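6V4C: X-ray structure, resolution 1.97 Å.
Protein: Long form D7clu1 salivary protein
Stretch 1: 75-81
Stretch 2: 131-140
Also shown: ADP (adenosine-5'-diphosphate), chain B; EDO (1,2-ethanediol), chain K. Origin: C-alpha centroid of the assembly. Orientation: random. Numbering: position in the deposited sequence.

Stretch 1 (75-81) AYKSDNG
Stretch 2 (131-140) SVRDAIYKKN

Contact between a short segment, 75-81, and the helix 131-139 of the long form D7clu1 salivary protein, burying 312 Å² over both sides and built round D79, I136 and V132. Stretch 2 is helix over 131-139, continuing from earlier in the chain, with phi/psi near -65/-43 up to K138 and -84/-11 at K139; N140 leaves helical values at -130/80. Stretch 1 holds a weakly bonded helix at about 77-80, and Y76 O, just before it (phi/psi -136/35), accepts from D79 N at 3.0 Å and from N80 N at 2.8 Å. G81 is the first residue after it to leave helical phi/psi, with positive phi (71/23).

The closest CA pair is N80 and V132, 5.6 Å apart. The CA-to-CB bonds of Y76 and D79 point toward the helix, those of V132, I136 and K139 toward stretch 1. D79 (phi/psi -129/-23; chi1 m, -70°; chi2 -51°) covers the largest area. D79 CB and D79 OD2 both lie 3.8 Å from I136 CG1, and K139 (chi1 m, chi2 t, chi3 off-well at -99°, chi4 t) reaches out from the last helical residue so that its NZ donates to D79 OD1 at 2.6 Å, a short, charged hydrogen bond within a salt bridge. A water donates to D79 OD2 at 2.8 Å and accepts from N140 ND2 at 3.0 Å, bridging the stretches.

I136 (chi1 m, chi2 t) extends CD1 to Y76 CD1 at 3.7 Å, an oblique apolar contact with the ring (Y76 chi1 m, chi2 -89°). One helical turn earlier, V132 (chi1 t) sets CG2 against backbone oxygens, 3.5 Å from D79 O and 3.6 Å from N80 O. N80 (chi1 p) points its CA-to-CB bond away. Ethanediol lies beside this site, its O2 donating to D79 O at 3.1 Å.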

ATOM      1  N   ALA A  75      17.723   9.156   3.099  1.00 64.69           N
ATOM      2  CA  ALA A  75      16.493   9.792   3.555  1.00 64.18           C
ATOM      3  C   ALA A  75      16.179   9.467   5.011  1.00 63.24           C
ATOM      4  O   ALA A  75      15.479  10.239   5.677  1.00 63.07           O
ATOM      5  CB  ALA A  75      15.331   9.388   2.651  1.00 63.90           C
ATOM      6  N   TYR A  76      16.678   8.341   5.522  1.00 62.75           N
ATOM      7  CA  TYR A  76      16.350   7.896   6.873  1.00 61.95           C
ATOM      8  C   TYR A  76      17.581   7.394   7.618  1.00 62.18           C
ATOM      9  O   TYR A  76      17.490   6.460   8.418  1.00 61.62           O
ATOM     10  CB  TYR A  76      15.256   6.828   6.856  1.00 61.05           C
ATOM     11  CG  TYR A  76      13.983   7.286   6.186  1.00 60.92           C
ATOM     12  CD1 TYR A  76      12.983   7.915   6.911  1.00 60.58           C
ATOM     13  CD2 TYR A  76      13.786   7.096   4.824  1.00 61.29           C
ATOM     14  CE1 TYR A  76      11.818   8.343   6.301  1.00 60.61           C
ATOM     15  CE2 TYR A  76      12.628   7.521   4.202  1.00 61.35           C
ATOM     16  CZ  TYR A  76      11.646   8.145   4.946  1.00 61.01           C
ATOM     17  OH  TYR A  76      10.489   8.569   4.334  1.00 61.21           O
ATOM     18  N   LYS A  77      18.740   8.005   7.367  1.00 66.49           N
ATOM     19  CA  LYS A  77      19.964   7.552   8.022  1.00 65.29           C
ATOM     20  C   LYS A  77      19.922   7.797   9.524  1.00 63.39           C
ATOM     21  O   LYS A  77      20.530   7.044  10.291  1.00 63.84           O
ATOM     22  CB  LYS A  77      21.193   8.217   7.396  1.00 66.47           C
ATOM     23  CG  LYS A  77      21.427   9.657   7.829  1.00 68.48           C
ATOM     24  N   SER A  78      19.201   8.824   9.968  1.00 70.53           N
ATOM     25  CA  SER A  78      19.078   9.082  11.397  1.00 70.39           C
ATOM     26  C   SER A  78      18.232   8.038  12.112  1.00 69.26           C
ATOM     27  O   SER A  78      18.183   8.048  13.347  1.00 69.62           O
ATOM     28  CB  SER A  78      18.495  10.477  11.638  1.00 72.78           C
ATOM     29  OG  SER A  78      17.166  10.563  11.159  1.00 77.13           O
ATOM     30  N   ASP A  79      17.578   7.141  11.375  1.00 64.86           N
ATOM     31  CA  ASP A  79      16.693   6.145  11.966  1.00 63.94           C
ATOM     32  C   ASP A  79      16.962   4.714  11.526  1.00 62.82           C
ATOM     33  O   ASP A  79      16.591   3.791  12.263  1.00 60.06           O
ATOM     34  CB  ASP A  79      15.224   6.481  11.667  1.00 62.36           C
ATOM     35  CG  ASP A  79      14.750   7.714  12.407  1.00 64.41           C
ATOM     36  OD1 ASP A  79      14.946   7.771  13.639  1.00 65.04           O
ATOM     37  OD2 ASP A  79      14.192   8.625  11.759  1.00 61.70           O
ATOM     38  N   ASN A  80      17.587   4.489  10.367  1.00 60.84           N
ATOM     39  CA  ASN A  80      17.742   3.125   9.870  1.00 61.36           C
ATOM     40  C   ASN A  80      18.765   2.316  10.659  1.00 62.67           C
ATOM     41  O   ASN A  80      18.748   1.082  10.577  1.00 61.64           O
ATOM     42  CB  ASN A  80      18.051   3.112   8.367  1.00 63.46           C
ATOM     43  CG  ASN A  80      19.264   3.954   8.002  1.00 65.88           C
ATOM     44  OD1 ASN A  80      20.213   4.078   8.779  1.00 68.54           O
ATOM     45  ND2 ASN A  80      19.238   4.534   6.809  1.00 64.98           N
ATOM     46  N   GLY A  81      19.638   2.970  11.421  1.00 64.96           N
ATOM     47  CA  GLY A  81      20.609   2.250  12.221  1.00 67.24           C
ATOM     48  C   GLY A  81      21.710   1.578  11.428  1.00 69.25           C
ATOM     49  O   GLY A  81      22.323   0.624  11.918  1.00 68.63           O
ATOM     50  N   SER A 131      11.724  -2.134  14.496  1.00 48.86           N
ATOM     51  CA  SER A 131      12.200  -1.041  15.341  1.00 50.85           C
ATOM     52  C   SER A 131      12.394   0.245  14.545  1.00 50.10           C
ATOM     53  O   SER A 131      12.050   1.332  15.024  1.00 48.27           O
ATOM     54  CB  SER A 131      13.488  -1.443  16.057  1.00 52.67           C
ATOM     55  OG  SER A 131      13.241  -2.495  16.967  1.00 54.18           O
ATOM     56  N   VAL A 132      12.953   0.146  13.339  1.00 47.63           N
ATOM     57  CA  VAL A 132      13.115   1.331  12.501  1.00 47.42           C
ATOM     58  C   VAL A 132      11.753   1.907  12.135  1.00 43.41           C
ATOM     59  O   VAL A 132      11.511   3.113  12.263  1.00 42.11           O
ATOM     60  CB  VAL A 132      13.949   1.000  11.250  1.00 48.96           C
ATOM     61  CG1 VAL A 132      13.960   2.184  10.290  1.00 49.10           C
ATOM     62  CG2 VAL A 132      15.363   0.618  11.643  1.00 51.01           C
ATOM     63  N   ARG A 133      10.850   1.099  11.701  1.00 43.69           N
ATOM     64  CA  ARG A 133       9.486   1.499  11.291  1.00 44.27           C
ATOM     65  C   ARG A 133       8.769   2.207  12.428  1.00 43.07           C
ATOM     66  O   ARG A 133       8.365   3.227  12.251  1.00 40.21           O
ATOM     67  CB  ARG A 133       8.760   0.257  10.849  1.00 42.38           C
ATOM     68  CG  ARG A 133       7.311   0.405  10.484  1.00 42.71           C
ATOM     69  CD  ARG A 133       6.530  -0.851  10.375  1.00 42.07           C
ATOM     70  NE  ARG A 133       6.347  -1.420  11.640  1.00 48.26           N
ATOM     71  CZ  ARG A 133       6.295  -2.656  11.926  1.00 49.29           C
ATOM     72  NH1 ARG A 133       6.362  -3.557  11.009  1.00 49.15           N
ATOM     73  NH2 ARG A 133       6.150  -3.002  13.150  1.00 50.31           N
ATOM     74  N   ASP A 134       8.766   1.577  13.576  1.00 42.68           N
ATOM     75  CA  ASP A 134       7.974   2.123  14.671  1.00 43.22           C
ATOM     76  C   ASP A 134       8.552   3.428  15.199  1.00 42.64           C
ATOM     77  O   ASP A 134       7.793   4.327  15.579  1.00 40.14           O
ATOM     78  CB  ASP A 134       7.822   1.083  15.783  1.00 43.36           C
ATOM     79  CG  ASP A 134       6.909  -0.059  15.381  1.00 50.97           C
ATOM     80  OD1 ASP A 134       6.096   0.132  14.446  1.00 47.04           O
ATOM     81  OD2 ASP A 134       7.000  -1.144  15.991  1.00 52.30           O
ATOM     82  N   ALA A 135       9.881   3.555  15.232  1.00 38.47           N
ATOM     83  CA  ALA A 135      10.488   4.811  15.658  1.00 39.33           C
ATOM     84  C   ALA A 135      10.125   5.943  14.705  1.00 38.36           C
ATOM     85  O   ALA A 135       9.823   7.062  15.139  1.00 38.15           O
ATOM     86  CB  ALA A 135      12.005   4.653  15.763  1.00 41.59           C
ATOM     87  N   ILE A 136      10.133   5.666  13.401  1.00 39.87           N
ATOM     88  CA  ILE A 136       9.763   6.688  12.424  1.00 39.57           C
ATOM     89  C   ILE A 136       8.304   7.099  12.596  1.00 40.24           C
ATOM     90  O   ILE A 136       7.975   8.292  12.569  1.00 38.97           O
ATOM     91  CB  ILE A 136      10.080   6.204  10.998  1.00 40.03           C
ATOM     92  CG1 ILE A 136      11.594   6.080  10.813  1.00 45.08           C
ATOM     93  CG2 ILE A 136       9.462   7.137   9.954  1.00 39.01           C
ATOM     94  CD1 ILE A 136      12.002   5.435   9.507  1.00 48.18           C
ATOM     95  N   TYR A 137       7.410   6.123  12.790  1.00 40.35           N
ATOM     96  CA  TYR A 137       6.005   6.441  13.028  1.00 38.40           C
ATOM     97  C   TYR A 137       5.848   7.340  14.248  1.00 37.39           C
ATOM     98  O   TYR A 137       5.104   8.328  14.214  1.00 36.75           O
ATOM     99  CB  TYR A 137       5.190   5.160  13.216  1.00 37.25           C
ATOM    100  CG  TYR A 137       4.962   4.338  11.966  1.00 38.58           C
ATOM    101  CD1 TYR A 137       5.148   4.880  10.699  1.00 36.47           C
ATOM    102  CD2 TYR A 137       4.547   3.017  12.058  1.00 37.81           C
ATOM    103  CE1 TYR A 137       4.937   4.117   9.556  1.00 35.55           C
ATOM    104  CE2 TYR A 137       4.332   2.253  10.930  1.00 35.48           C
ATOM    105  CZ  TYR A 137       4.530   2.805   9.682  1.00 37.61           C
ATOM    106  OH  TYR A 137       4.309   2.030   8.568  1.00 36.87           O
ATOM    107  N   LYS A 138       6.538   7.008  15.344  1.00 38.23           N
ATOM    108  CA  LYS A 138       6.400   7.793  16.567  1.00 38.98           C
ATOM    109  C   LYS A 138       6.877   9.223  16.361  1.00 39.30           C
ATOM    110  O   LYS A 138       6.284  10.167  16.896  1.00 36.86           O
ATOM    111  CB  LYS A 138       7.171   7.136  17.711  1.00 39.43           C
ATOM    112  CG  LYS A 138       6.488   5.914  18.299  1.00 40.30           C
ATOM    113  CD  LYS A 138       7.212   5.440  19.552  1.00 40.49           C
ATOM    114  CE  LYS A 138       6.694   4.082  20.008  1.00 42.85           C
ATOM    115  NZ  LYS A 138       5.233   4.098  20.256  1.00 45.99           N
ATOM    116  N   LYS A 139       7.945   9.404  15.588  1.00 38.78           N
ATOM    117  CA  LYS A 139       8.493  10.732  15.362  1.00 40.17           C
ATOM    118  C   LYS A 139       7.790  11.484  14.241  1.00 39.97           C
ATOM    119  O   LYS A 139       8.015  12.691  14.099  1.00 41.41           O
ATOM    120  CB  LYS A 139       9.992  10.642  15.074  1.00 41.47           C
ATOM    121  CG  LYS A 139      10.806  10.110  16.243  1.00 44.62           C
ATOM    122  CD  LYS A 139      12.279  10.453  16.103  1.00 50.80           C
ATOM    123  CE  LYS A 139      13.066   9.288  15.550  1.00 54.54           C
ATOM    124  NZ  LYS A 139      14.511   9.626  15.389  1.00 54.43           N
ATOM    125  N   ASN A 140       6.949  10.814  13.455  1.00 39.76           N
ATOM    126  CA  ASN A 140       6.302  11.411  12.288  1.00 40.09           C
ATOM    127  C   ASN A 140       4.804  11.133  12.351  1.00 39.86           C
ATOM    128  O   ASN A 140       4.302  10.228  11.675  1.00 36.64           O
ATOM    129  CB  ASN A 140       6.904  10.878  10.989  1.00 39.20           C
ATOM    130  CG  ASN A 140       8.347  11.286  10.814  1.00 44.83           C
ATOM    131  OD1 ASN A 140       8.641  12.316  10.210  1.00 41.76           O
ATOM    132  ND2 ASN A 140       9.260  10.486  11.356  1.00 41.47           N
TER
HETATM  133  PB  ADP B 301       5.428  -6.746  13.508  1.00101.52           P
HETATM  134  O1B ADP B 301       5.747  -6.214  14.738  1.00 91.20           O
HETATM  135  O2B ADP B 301       5.329  -8.155  13.493  1.00 96.22           O
HETATM  136  O3B ADP B 301       6.283  -6.311  12.530  1.00 68.12           O
HETATM  137  PA  ADP B 301       2.633  -7.364  13.003  1.00 79.03           P
HETATM  138  O1A ADP B 301       1.690  -7.594  14.138  1.00 84.75           O
HETATM  139  O2A ADP B 301       3.093  -8.607  12.510  1.00 83.86           O
HETATM  140  O3A ADP B 301       3.852  -6.495  13.383  1.00 90.78           O
HETATM  141  O5' ADP B 301       2.329  -6.456  11.817  1.00 65.88           O
HETATM  142  C5' ADP B 301       3.288  -6.153  10.828  1.00 50.69           C
HETATM  143  C4' ADP B 301       2.643  -5.717   9.532  1.00 45.00           C
HETATM  144  O4' ADP B 301       2.346  -4.344   9.532  1.00 38.50           O
HETATM  145  C3' ADP B 301       3.486  -5.754   8.279  1.00 46.23           C
HETATM  146  O3' ADP B 301       3.502  -7.009   7.682  1.00 47.88           O
HETATM  147  C2' ADP B 301       2.936  -4.653   7.378  1.00 42.59           C
HETATM  148  O2' ADP B 301       2.151  -5.185   6.397  1.00 44.13           O
HETATM  149  C1' ADP B 301       1.994  -3.927   8.280  1.00 41.77           C
HETATM  150  N9  ADP B 301       2.100  -2.502   8.254  1.00 34.48           N
HETATM  151  C8  ADP B 301       3.206  -1.819   8.484  1.00 34.32           C
HETATM  152  N7  ADP B 301       3.054  -0.560   8.455  1.00 35.00           N
HETATM  153  C5  ADP B 301       1.755  -0.375   8.174  1.00 34.60           C
HETATM  154  C6  ADP B 301       0.961   0.754   8.008  1.00 29.09           C
HETATM  155  N6  ADP B 301       1.381   1.968   8.088  1.00 30.55           N
HETATM  156  N1  ADP B 301      -0.307   0.583   7.727  1.00 34.69           N
HETATM  157  C2  ADP B 301      -0.762  -0.626   7.611  1.00 34.44           C
HETATM  158  N3  ADP B 301      -0.131  -1.734   7.762  1.00 33.62           N
HETATM  159  C4  ADP B 301       1.140  -1.572   8.050  1.00 34.58           C
HETATM  160  C1  EDO K 310      17.740   0.102  14.221  0.82 61.35           C
HETATM  161  O1  EDO K 310      17.041  -0.925  14.857  0.82 58.27           O
HETATM  162  C2  EDO K 310      17.474   1.180  15.116  0.82 62.80           C
HETATM  163  O2  EDO K 310      17.843   2.392  14.773  0.82 58.26           O
HETATM  164  O   HOH W   1      12.258  10.593  11.454  0.97 47.92           O